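Local coordinates for crystal protein (Bacillus thuringiensis serovar dakota, PDB 2ZTB) that recognizes cancer cells and probably kills them as an aerolysin-type toxin that forms β-barrel pores in their membranes, at residues 25-30 with 195-200; 34-39 with 45-50; 127-130 with 136-139; 154-159 with 172-177. All coordinates share one frame; numbering follows the deposited sequence.

Contact 1: 25-30 with 195-200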
loop_
_atom_site.group_PDB
_atom_site.type_symbol
_atom_site.label_atom_id
_atom_site.label_comp_id
_atom_site.label_asym_id
_atom_site.label_seq_id
_atom_site.Cartn_x
_atom_site.Cartn_y
_atom_site.Cartn_z
ATOM N N SER A 25 -12.446 -27.612 17.818
ATOM C CA SER A 25 -12.405 -29.026 17.383
ATOM C C SER A 25 -11.002 -29.617 17.512
ATOM O O SER A 25 -10.836 -30.790 17.837
ATOM C CB SER A 25 -12.903 -29.143 15.941
ATOM O OG SER A 25 -12.774 -30.474 15.433
ATOM N N ARG A 26 -9.992 -28.788 17.273
ATOM C CA ARG A 26 -8.605 -29.170 17.478
ATOM C C ARG A 26 -8.274 -29.430 18.962
ATOM O O ARG A 26 -7.605 -30.402 19.282
ATOM C CB ARG A 26 -7.687 -28.119 16.831
ATOM C CG ARG A 26 -7.572 -28.265 15.292
ATOM C CD ARG A 26 -6.222 -28.914 14.848
ATOM N NE ARG A 26 -6.172 -30.310 15.212
ATOM C CZ ARG A 26 -5.225 -30.950 15.909
ATOM N NH1 ARG A 26 -4.098 -30.384 16.336
ATOM N NH2 ARG A 26 -5.430 -32.217 16.157
ATOM N N PHE A 27 -8.755 -28.563 19.854
ATOM C CA PHE A 27 -8.632 -28.736 21.299
ATOM C C PHE A 27 -9.325 -30.021 21.729
ATOM O O PHE A 27 -8.798 -30.793 22.514
ATOM C CB PHE A 27 -9.252 -27.536 22.035
ATOM C CG PHE A 27 -8.285 -26.393 22.301
ATOM C CD1 PHE A 27 -8.485 -25.144 21.710
ATOM C CD2 PHE A 27 -7.198 -26.563 23.165
ATOM C CE1 PHE A 27 -7.614 -24.082 21.961
ATOM C CE2 PHE A 27 -6.302 -25.502 23.439
ATOM C CZ PHE A 27 -6.509 -24.256 22.839
ATOM N N SER A 28 -10.510 -30.261 21.179
ATOM C CA SER A 28 -11.228 -31.508 21.399
ATOM C C SER A 28 -10.425 -32.745 21.022
ATOM O O SER A 28 -10.416 -33.728 21.764
ATOM C CB SER A 28 -12.538 -31.501 20.637
ATOM O OG SER A 28 -13.288 -32.638 21.015
ATOM N N SER A 29 -9.763 -32.705 19.864
ATOM C CA SER A 29 -8.916 -33.813 19.438
ATOM C C SER A 29 -7.708 -33.971 20.357
ATOM O O SER A 29 -7.306 -35.091 20.659
ATOM C CB SER A 29 -8.400 -33.567 18.032
ATOM O OG SER A 29 -9.387 -33.810 17.081
ATOM N N ILE A 30 -7.106 -32.846 20.766
ATOM C CA ILE A 30 -5.882 -32.893 21.555
ATOM C C ILE A 30 -6.128 -33.490 22.949
ATOM O O ILE A 30 -5.323 -34.283 23.445
ATOM C CB ILE A 30 -5.184 -31.503 21.645
ATOM C CG1 ILE A 30 -4.762 -31.013 20.247
ATOM C CG2 ILE A 30 -3.967 -31.575 22.575
ATOM C CD1 ILE A 30 -4.363 -29.512 20.157
ATOM N N PHE A 195 -3.477 -20.107 22.207
ATOM C CA PHE A 195 -4.909 -20.112 22.486
ATOM C C PHE A 195 -5.171 -20.858 23.800
ATOM O O PHE A 195 -4.377 -21.719 24.215
ATOM C CB PHE A 195 -5.665 -20.820 21.380
ATOM C CG PHE A 195 -5.854 -20.003 20.126
ATOM C CD1 PHE A 195 -4.807 -19.810 19.240
ATOM C CD2 PHE A 195 -7.101 -19.489 19.808
ATOM C CE1 PHE A 195 -4.986 -19.072 18.077
ATOM C CE2 PHE A 195 -7.293 -18.764 18.644
ATOM C CZ PHE A 195 -6.235 -18.558 17.771
ATOM N N GLY A 196 -6.299 -20.537 24.437
ATOM C CA GLY A 196 -6.704 -21.160 25.701
ATOM C C GLY A 196 -7.998 -21.927 25.502
ATOM O O GLY A 196 -8.746 -21.650 24.575
ATOM N N ALA A 197 -8.247 -22.916 26.348
ATOM C CA ALA A 197 -9.518 -23.635 26.346
ATOM C C ALA A 197 -9.876 -24.044 27.756
ATOM O O ALA A 197 -8.999 -24.423 28.544
ATOM C CB ALA A 197 -9.463 -24.865 25.428
ATOM N N ASN A 198 -11.162 -23.957 28.083
ATOM C CA ASN A 198 -11.652 -24.477 29.369
ATOM C C ASN A 198 -12.569 -25.666 29.176
ATOM O O ASN A 198 -13.479 -25.635 28.343
ATOM C CB ASN A 198 -12.320 -23.391 30.224
ATOM C CG ASN A 198 -13.533 -22.761 29.552
ATOM O OD1 ASN A 198 -13.400 -21.894 28.686
ATOM N ND2 ASN A 198 -14.726 -23.189 29.960
ATOM N N PHE A 199 -12.328 -26.713 29.957
ATOM C CA PHE A 199 -12.998 -27.980 29.777
ATOM C C PHE A 199 -14.046 -28.226 30.869
ATOM O O PHE A 199 -13.948 -27.639 31.965
ATOM C CB PHE A 199 -11.944 -29.098 29.698
ATOM C CG PHE A 199 -11.065 -28.989 28.481
ATOM C CD1 PHE A 199 -9.970 -28.099 28.464
ATOM C CD2 PHE A 199 -11.344 -29.734 27.341
ATOM C CE1 PHE A 199 -9.167 -27.955 27.320
ATOM C CE2 PHE A 199 -10.543 -29.608 26.193
ATOM C CZ PHE A 199 -9.456 -28.703 26.184
ATOM N N PRO A 200 -15.075 -29.060 30.559
ATOM C CA PRO A 200 -16.108 -29.459 31.525
ATOM C C PRO A 200 -15.581 -30.361 32.650
ATOM O O PRO A 200 -16.132 -30.344 33.750
ATOM C CB PRO A 200 -17.123 -30.229 30.657
ATOM C CG PRO A 200 -16.330 -30.728 29.506
ATOM C CD PRO A 200 -15.324 -29.649 29.225
#
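Phe-27 of helix 20-31 lies against Ala-197 and Phe-199 of the long strand 168-199, a helix-on-sheet contact in the end of the elongated toxin that probably forms its N-terminal domain. The short segments run at 64° to each other with their axes 9.8 Å apart, and no hydrogen bond crosses between them, so the junction rests mainly on van der Waals contact. Phe-27 supplies about half of the 211 Å² buried. Its ring is laid flat over the methyl of Ala-197: CB stands 3.6 Å from the ring centroid and 9° off the normal, a CH-π contact with the carbon over the centre. Farther along the ring, CZ lies 3.8 Å from Phe-195 CB. The Phe-195 ring itself leads away, because CG sits beside the backbone N (chi1 -77°), and its side chain crosses that of Phe-27 at about a right angle. Phe-199 lies near the helix backbone, with CZ 4.3 Å from Phe-27 CB, and its ring also meets that of Tyr-31. Val-218 of helix 215-218 and Ile-38 also touch Phe-27. At the edge of the Phe-27 ring, near its plane, CZ comes 3.6 Å from the carbonyl oxygen of Phe-195.

Contact 2: 34-39 with 45-50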
loop_
_atom_site.group_PDB
_atom_site.type_symbol
_atom_site.label_atom_id
_atom_site.label_comp_id
_atom_site.label_asym_id
_atom_site.label_seq_id
_atom_site.Cartn_x
_atom_site.Cartn_y
_atom_site.Cartn_z
ATOM N N ASN A 34 -14.450 -32.203 24.236
ATOM C CA ASN A 34 -14.762 -30.926 23.619
ATOM C C ASN A 34 -14.716 -29.851 24.720
ATOM O O ASN A 34 -15.355 -30.016 25.750
ATOM C CB ASN A 34 -16.141 -31.025 22.951
ATOM C CG ASN A 34 -16.436 -29.865 21.994
ATOM O OD1 ASN A 34 -15.530 -29.265 21.389
ATOM N ND2 ASN A 34 -17.722 -29.559 21.842
ATOM N N PRO A 35 -13.904 -28.785 24.547
ATOM C CA PRO A 35 -13.927 -27.783 25.603
ATOM C C PRO A 35 -15.256 -27.015 25.626
ATOM O O PRO A 35 -15.947 -26.902 24.585
ATOM C CB PRO A 35 -12.784 -26.834 25.210
ATOM C CG PRO A 35 -12.624 -27.000 23.752
ATOM C CD PRO A 35 -12.956 -28.430 23.471
ATOM N N ASP A 36 -15.591 -26.479 26.799
ATOM C CA ASP A 36 -16.754 -25.632 26.955
ATOM C C ASP A 36 -16.552 -24.333 26.189
ATOM O O ASP A 36 -17.473 -23.824 25.554
ATOM C CB ASP A 36 -16.967 -25.317 28.431
ATOM C CG ASP A 36 -17.710 -26.401 29.169
ATOM O OD1 ASP A 36 -18.257 -27.333 28.543
ATOM O OD2 ASP A 36 -17.748 -26.309 30.408
ATOM N N GLY A 37 -15.341 -23.791 26.257
ATOM C CA GLY A 37 -15.037 -22.537 25.596
ATOM C C GLY A 37 -13.569 -22.401 25.268
ATOM O O GLY A 37 -12.751 -23.205 25.720
ATOM N N ILE A 38 -13.245 -21.364 24.497
ATOM C CA ILE A 38 -11.877 -21.095 24.045
ATOM C C ILE A 38 -11.572 -19.617 24.280
ATOM O O ILE A 38 -12.471 -18.851 24.586
ATOM C CB ILE A 38 -11.639 -21.502 22.550
ATOM C CG1 ILE A 38 -12.494 -20.653 21.585
ATOM C CG2 ILE A 38 -11.829 -23.061 22.365
ATOM C CD1 ILE A 38 -12.158 -20.802 20.089
ATOM N N ALA A 39 -10.308 -19.228 24.151
ATOM C CA ALA A 39 -9.866 -17.898 24.501
ATOM C C ALA A 39 -8.651 -17.483 23.686
ATOM O O ALA A 39 -7.822 -18.310 23.326
ATOM C CB ALA A 39 -9.556 -17.818 25.991
ATOM N N TYR A 45 -14.610 -17.397 23.305
ATOM C CA TYR A 45 -15.657 -17.902 22.425
ATOM C C TYR A 45 -16.345 -19.098 23.089
ATOM O O TYR A 45 -15.734 -19.808 23.898
ATOM C CB TYR A 45 -15.081 -18.272 21.052
ATOM C CG TYR A 45 -15.868 -17.723 19.869
ATOM C CD1 TYR A 45 -15.541 -16.494 19.292
ATOM C CD2 TYR A 45 -16.945 -18.425 19.342
ATOM C CE1 TYR A 45 -16.266 -15.988 18.207
ATOM C CE2 TYR A 45 -17.677 -17.936 18.273
ATOM C CZ TYR A 45 -17.336 -16.732 17.711
ATOM O OH TYR A 45 -18.069 -16.284 16.646
ATOM N N PHE A 46 -17.618 -19.299 22.756
ATOM C CA PHE A 46 -18.452 -20.371 23.306
ATOM C C PHE A 46 -18.631 -20.233 24.827
ATOM O O PHE A 46 -18.594 -19.119 25.344
ATOM C CB PHE A 46 -17.940 -21.773 22.889
ATOM C CG PHE A 46 -17.567 -21.877 21.429
ATOM C CD1 PHE A 46 -16.228 -21.948 21.043
ATOM C CD2 PHE A 46 -18.548 -21.886 20.439
ATOM C CE1 PHE A 46 -15.872 -22.028 19.706
ATOM C CE2 PHE A 46 -18.192 -21.968 19.087
ATOM C CZ PHE A 46 -16.851 -22.045 18.726
ATOM N N ASN A 47 -18.827 -21.353 25.531
ATOM C CA ASN A 47 -19.097 -21.341 26.974
ATOM C C ASN A 47 -17.814 -21.188 27.799
ATOM O O ASN A 47 -17.303 -22.162 28.375
ATOM C CB ASN A 47 -19.879 -22.613 27.369
ATOM C CG ASN A 47 -20.258 -22.655 28.852
ATOM O OD1 ASN A 47 -20.363 -21.621 29.526
ATOM N ND2 ASN A 47 -20.474 -23.864 29.362
ATOM N N ALA A 48 -17.312 -19.961 27.871
ATOM C CA ALA A 48 -15.981 -19.702 28.417
ATOM C C ALA A 48 -15.921 -19.057 29.807
ATOM O O ALA A 48 -16.864 -18.388 30.249
ATOM C CB ALA A 48 -15.167 -18.890 27.432
ATOM N N VAL A 49 -14.799 -19.279 30.489
ATOM C CA VAL A 49 -14.468 -18.598 31.737
ATOM C C VAL A 49 -14.095 -17.141 31.444
ATOM O O VAL A 49 -13.362 -16.863 30.492
ATOM C CB VAL A 49 -13.310 -19.326 32.479
ATOM C CG1 VAL A 49 -12.650 -18.428 33.520
ATOM C CG2 VAL A 49 -13.818 -20.611 33.124
ATOM N N LYS A 50 -14.628 -16.232 32.261
ATOM C CA LYS A 50 -14.285 -14.808 32.234
ATOM C C LYS A 50 -13.600 -14.385 33.541
ATOM O O LYS A 50 -14.006 -14.830 34.614
ATOM C CB LYS A 50 -15.538 -13.948 32.037
ATOM C CG LYS A 50 -16.047 -13.856 30.604
ATOM C CD LYS A 50 -17.361 -14.615 30.437
ATOM C CE LYS A 50 -17.946 -14.384 29.043
ATOM N NZ LYS A 50 -17.277 -15.237 28.017
HETATM O O HOH W 1 -20.458 -25.918 27.603
#
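Ile-38 reaches across to Tyr-45 and Phe-46 with one branch of its side chain. From CB, which leaves the sheet on the same side as that of Tyr-45, CG1 is set between the backbone N and the carbonyl carbon (chi1 65°); this brings CG1 to 3.6 Å from Tyr-45 CB and 4.0 Å from Phe-46 CD1. CD1 also touches both residues, 4.0 Å from Tyr-45 CB and 3.9 Å from Phe-46 CE1, at the edge of that ring. One face of the Phe-46 ring is met by Tyr-45 CD2. These residues belong to the β hairpin of strands 37-40 and 43-46, in which Ile-38 and Tyr-45 form an antiparallel hydrogen-bonded pair: Ile-38 N to Tyr-45 O is 3.0 Å with 165° at the hydrogen, and Tyr-45 N returns to Ile-38 O at 2.9 Å. On the hairpin's other flank, Asp-36 and Gly-37 together face Asn-198 in a classic β bulge. Past Phe-46 comes an inverse γ turn centred on Asn-47, whose N gives only a weak bond to Asp-36 O. The Asp-36 and Asn-47 side chains run side by side, their planes 30° apart, and one water accepts from Asn-47 ND2 and donates weakly to Asp-36 OD1.

Contact 3: 127-130 with 136-139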
loop_
_atom_site.group_PDB
_atom_site.type_symbol
_atom_site.label_atom_id
_atom_site.label_comp_id
_atom_site.label_asym_id
_atom_site.label_seq_id
_atom_site.Cartn_x
_atom_site.Cartn_y
_atom_site.Cartn_z
ATOM N N SER A 127 4.974 1.489 7.182
ATOM C CA SER A 127 5.899 2.432 6.566
ATOM C C SER A 127 6.403 1.905 5.227
ATOM O O SER A 127 6.970 0.804 5.143
ATOM C CB SER A 127 7.058 2.755 7.499
ATOM O OG SER A 127 6.583 3.378 8.681
ATOM N N ILE A 128 6.156 2.700 4.188
ATOM C CA ILE A 128 6.591 2.403 2.829
ATOM C C ILE A 128 7.482 3.556 2.344
ATOM O O ILE A 128 7.089 4.731 2.369
ATOM C CB ILE A 128 5.372 2.144 1.864
ATOM C CG1 ILE A 128 4.605 0.866 2.264
ATOM C CG2 ILE A 128 5.805 2.070 0.401
ATOM C CD1 ILE A 128 5.453 -0.437 2.247
ATOM N N LYS A 129 8.698 3.204 1.938
ATOM C CA LYS A 129 9.655 4.159 1.404
ATOM C C LYS A 129 10.314 3.598 0.155
ATOM O O LYS A 129 10.830 2.482 0.166
ATOM C CB LYS A 129 10.713 4.491 2.451
ATOM C CG LYS A 129 10.213 5.383 3.581
ATOM C CD LYS A 129 11.121 5.337 4.807
ATOM C CE LYS A 129 11.207 6.709 5.488
ATOM N NZ LYS A 129 11.587 7.776 4.513
ATOM N N LYS A 130 10.302 4.378 -0.917
ATOM C CA LYS A 130 10.936 3.977 -2.166
ATOM C C LYS A 130 11.596 5.172 -2.844
ATOM O O LYS A 130 10.974 6.227 -3.000
ATOM C CB LYS A 130 9.901 3.311 -3.091
ATOM C CG LYS A 130 10.359 3.035 -4.518
ATOM C CD LYS A 130 11.324 1.874 -4.595
ATOM C CE LYS A 130 12.057 1.888 -5.929
ATOM N NZ LYS A 130 12.804 0.617 -6.144
ATOM N N GLY A 136 12.105 10.472 -7.565
ATOM C CA GLY A 136 12.724 10.758 -6.274
ATOM C C GLY A 136 12.108 9.984 -5.123
ATOM O O GLY A 136 11.390 9.005 -5.338
ATOM N N GLU A 137 12.403 10.421 -3.897
ATOM C CA GLU A 137 11.971 9.713 -2.697
ATOM C C GLU A 137 10.494 9.915 -2.411
ATOM O O GLU A 137 9.986 11.042 -2.426
ATOM C CB GLU A 137 12.784 10.079 -1.451
ATOM C CG GLU A 137 12.467 9.115 -0.280
ATOM C CD GLU A 137 12.888 9.624 1.091
ATOM O OE1 GLU A 137 14.068 10.016 1.267
ATOM O OE2 GLU A 137 12.033 9.601 2.005
ATOM N N VAL A 138 9.835 8.791 -2.144
ATOM C CA VAL A 138 8.426 8.722 -1.778
ATOM C C VAL A 138 8.329 7.953 -0.441
ATOM O O VAL A 138 8.954 6.905 -0.278
ATOM C CB VAL A 138 7.639 8.018 -2.916
ATOM C CG1 VAL A 138 6.267 7.614 -2.486
ATOM C CG2 VAL A 138 7.564 8.928 -4.161
ATOM N N SER A 139 7.598 8.500 0.527
ATOM C CA SER A 139 7.282 7.748 1.743
ATOM C C SER A 139 5.804 7.832 2.144
ATOM O O SER A 139 5.129 8.833 1.886
ATOM C CB SER A 139 8.168 8.161 2.905
ATOM O OG SER A 139 7.775 9.422 3.399
#
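Lys-129 and Glu-137 meet in a salt bridge, with NZ 3.1 Å from OE2, on the face of a β hairpin that also carries Ser-139. The lysine chain leans toward the facing strand: its CG lies 3.5 Å from Ser-139 CB, and bends at chi3 and chi4 (144° and -53°) turn NZ along that strand to the glutamate. Glu-137 answers with an extended chain, CG anti to the backbone N, and the two side chains approach at a slant. Beneath them is the backbone register that sets these distances. Lys-129 and Ser-139 are a non-hydrogen-bonded antiparallel pair with CA atoms 4.3 Å apart; next to it, Lys-130 and Val-138 are a hydrogen-bonded pair. Lys-130 N gives to Val-138 O at 2.9 Å, in the carbonyl plane, and Val-138 N gives to Lys-130 O at the same length. CA-H...O contacts add to this, Ser-139 CA standing 3.1 Å from Ile-128 O.

Farther out, strands 126-132 and 136-142 lie on the body of the protein. Ile-128 touches Val-68, Tyr-70, Phe-185 and Val-230, Val-138 also touches Val-230, and Tyr-70 OH bonds to Lys-129 N. One face is thus charged and polar at the surface, while the other carries Ile-128 and Val-138 against the body, with Lys-130 NZ reaching Asn-72 OD1; this broadly amphipathic pattern is consistent with the hairpin that aerolysin-type toxins are thought to release and insert into the membrane as part of a β-barrel.

Contact 4: 154-159 with 172-177. With EDO (1,2-ethanediol), chain F.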
loop_
_atom_site.group_PDB
_atom_site.type_symbol
_atom_site.label_atom_id
_atom_site.label_comp_id
_atom_site.label_asym_id
_atom_site.label_seq_id
_atom_site.Cartn_x
_atom_site.Cartn_y
_atom_site.Cartn_z
ATOM N N ILE A 154 4.330 20.969 -10.062
ATOM C CA ILE A 154 5.480 21.538 -10.783
ATOM C C ILE A 154 5.008 22.544 -11.815
ATOM O O ILE A 154 4.237 22.187 -12.704
ATOM C CB ILE A 154 6.442 20.475 -11.458
ATOM C CG1 ILE A 154 7.608 21.164 -12.200
ATOM C CG2 ILE A 154 5.747 19.637 -12.488
ATOM C CD1 ILE A 154 8.849 20.244 -12.507
ATOM N N THR A 155 5.453 23.795 -11.672
ATOM C CA THR A 155 5.201 24.853 -12.647
ATOM C C THR A 155 6.496 25.074 -13.430
ATOM O O THR A 155 7.566 25.246 -12.836
ATOM C CB THR A 155 4.748 26.185 -11.960
ATOM O OG1 THR A 155 3.596 25.932 -11.154
ATOM C CG2 THR A 155 4.364 27.206 -12.959
ATOM N N VAL A 156 6.396 25.055 -14.756
ATOM C CA VAL A 156 7.556 25.247 -15.623
ATOM C C VAL A 156 7.295 26.377 -16.614
ATOM O O VAL A 156 6.348 26.308 -17.403
ATOM C CB VAL A 156 7.957 23.927 -16.386
ATOM C CG1 VAL A 156 9.128 24.167 -17.341
ATOM C CG2 VAL A 156 8.302 22.821 -15.418
ATOM N N SER A 157 8.123 27.420 -16.543
ATOM C CA SER A 157 8.120 28.497 -17.519
ATOM C C SER A 157 9.372 28.449 -18.384
ATOM O O SER A 157 10.456 28.141 -17.899
ATOM C CB SER A 157 8.084 29.860 -16.822
ATOM O OG SER A 157 6.802 30.111 -16.291
ATOM N N LYS A 158 9.214 28.778 -19.661
ATOM C CA LYS A 158 10.336 28.889 -20.574
ATOM C C LYS A 158 10.197 30.135 -21.425
ATOM O O LYS A 158 9.140 30.383 -22.008
ATOM C CB LYS A 158 10.486 27.623 -21.432
ATOM C CG LYS A 158 10.908 26.386 -20.624
ATOM C CD LYS A 158 11.467 25.243 -21.460
ATOM C CE LYS A 158 12.820 25.593 -22.072
ATOM N NZ LYS A 158 13.211 24.601 -23.122
ATOM N N SER A 159 11.250 30.948 -21.457
ATOM C CA SER A 159 11.307 32.062 -22.397
ATOM C C SER A 159 11.791 31.524 -23.737
ATOM O O SER A 159 12.575 30.572 -23.783
ATOM C CB SER A 159 12.228 33.184 -21.907
ATOM O OG SER A 159 13.562 32.738 -21.775
ATOM N N ILE A 172 3.789 27.750 -30.491
ATOM C CA ILE A 172 4.852 27.328 -29.581
ATOM C C ILE A 172 4.238 26.401 -28.532
ATOM O O ILE A 172 3.200 26.716 -27.964
ATOM C CB ILE A 172 5.523 28.540 -28.876
ATOM C CG1 ILE A 172 6.159 29.488 -29.903
ATOM C CG2 ILE A 172 6.558 28.089 -27.849
ATOM C CD1 ILE A 172 5.324 30.710 -30.204
ATOM N N GLN A 173 4.870 25.253 -28.299
ATOM C CA GLN A 173 4.411 24.322 -27.277
ATOM C C GLN A 173 5.455 24.084 -26.209
ATOM O O GLN A 173 6.650 24.130 -26.479
ATOM C CB GLN A 173 3.992 22.976 -27.895
ATOM C CG GLN A 173 3.014 23.114 -29.081
ATOM C CD GLN A 173 2.837 21.820 -29.854
ATOM O OE1 GLN A 173 3.802 21.100 -30.106
ATOM N NE2 GLN A 173 1.601 21.526 -30.249
ATOM N N LEU A 174 4.982 23.837 -24.986
ATOM C CA LEU A 174 5.818 23.276 -23.942
ATOM C C LEU A 174 5.435 21.813 -23.814
ATOM O O LEU A 174 4.268 21.485 -23.586
ATOM C CB LEU A 174 5.632 24.014 -22.612
ATOM C CG LEU A 174 6.460 23.519 -21.411
ATOM C CD1 LEU A 174 7.948 23.722 -21.617
ATOM C CD2 LEU A 174 6.011 24.216 -20.155
ATOM N N THR A 175 6.409 20.927 -23.985
ATOM C CA THR A 175 6.129 19.502 -23.954
ATOM C C THR A 175 6.957 18.796 -22.894
ATOM O O THR A 175 7.993 19.295 -22.485
ATOM C CB THR A 175 6.381 18.830 -25.313
ATOM O OG1 THR A 175 7.797 18.701 -25.529
ATOM C CG2 THR A 175 5.734 19.640 -26.467
ATOM N N ALA A 176 6.480 17.630 -22.457
ATOM C CA ALA A 176 7.180 16.815 -21.490
ATOM C C ALA A 176 6.956 15.321 -21.741
ATOM O O ALA A 176 6.102 14.928 -22.537
ATOM C CB ALA A 176 6.754 17.197 -20.071
ATOM N N LYS A 177 7.772 14.497 -21.092
ATOM C CA LYS A 177 7.491 13.078 -20.979
ATOM C C LYS A 177 6.858 12.837 -19.605
ATOM O O LYS A 177 7.100 13.589 -18.653
ATOM C CB LYS A 177 8.755 12.234 -21.145
ATOM C CG LYS A 177 9.434 12.345 -22.507
ATOM C CD LYS A 177 10.627 11.409 -22.582
ATOM C CE LYS A 177 11.325 11.475 -23.928
ATOM N NZ LYS A 177 12.198 12.685 -24.115
HETATM C C1 EDO F . 6.807 30.245 -12.801
HETATM O O1 EDO F . 6.508 29.493 -13.986
HETATM C C2 EDO F . 7.581 29.322 -11.873
HETATM O O2 EDO F . 7.974 28.188 -12.653
#
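Leu-174 points at strand 147-164 with CG anti to its own backbone N (chi1 180°), and a chi2 of 65° spreads its two methyls so that CD1 meets Lys-158 and CD2 meets Val-156. The arrangement is packing across the curled sheet of the β-rich, aerolysin-like body, between long strands that are not paired with each other: the closest CA atoms, those of Lys-158 and Leu-174, are 8.0 Å apart and no hydrogen bond joins the segments. Strand 147-164 pairs instead with 96-116, while 168-199 pairs with 61-90 and 223-247. Leu-174 CD2 comes within 3.5 Å of the carbonyl oxygen of Val-156 and 4.2 Å of its CG1. On the other branch, CD1 rests 3.8 Å from Lys-158 CD, where the aliphatic part of the lysine crosses the leucine at about a right angle. A bend at chi3 (69°) then carries the lysine chain on to its amine, which is hydrogen-bonded to Thr-240 OG1. The buried area is modest, 120 Å², and more than half of it belongs to Leu-174. Away from the leucine, a 1,2-ethanediol, probably from the crystallisation liquor, lies beside Ser-157 and Thr-155; its O2 donates to the carbonyl oxygen of Thr-155 at 3.0 Å.

How the contacts relate
Contacts 1 and 2 adjoin, their centres about 8 Å apart: strand 37-40 of contact 2 pairs with strand 168-199 of contact 1, Asn-198 N lying 2.9 Å from Gly-37 O and Gly-196 O 2.9 Å from Ala-39 N. Strand 168-199, interrupted by a bulge or short loop, also reaches contact 4, whose centre is about 70 Å from that of contact 1, on the opposite side of the chain's centre. Contact 3 lies between them, about 46 Å from contact 1 and 27 Å from contact 4, centre to centre. Its hairpin precedes strand 147-164 of contact 4, yet their nearest atoms remain about 11 Å apart. The 1,2-ethanediol at contact 4 marks no known functional site.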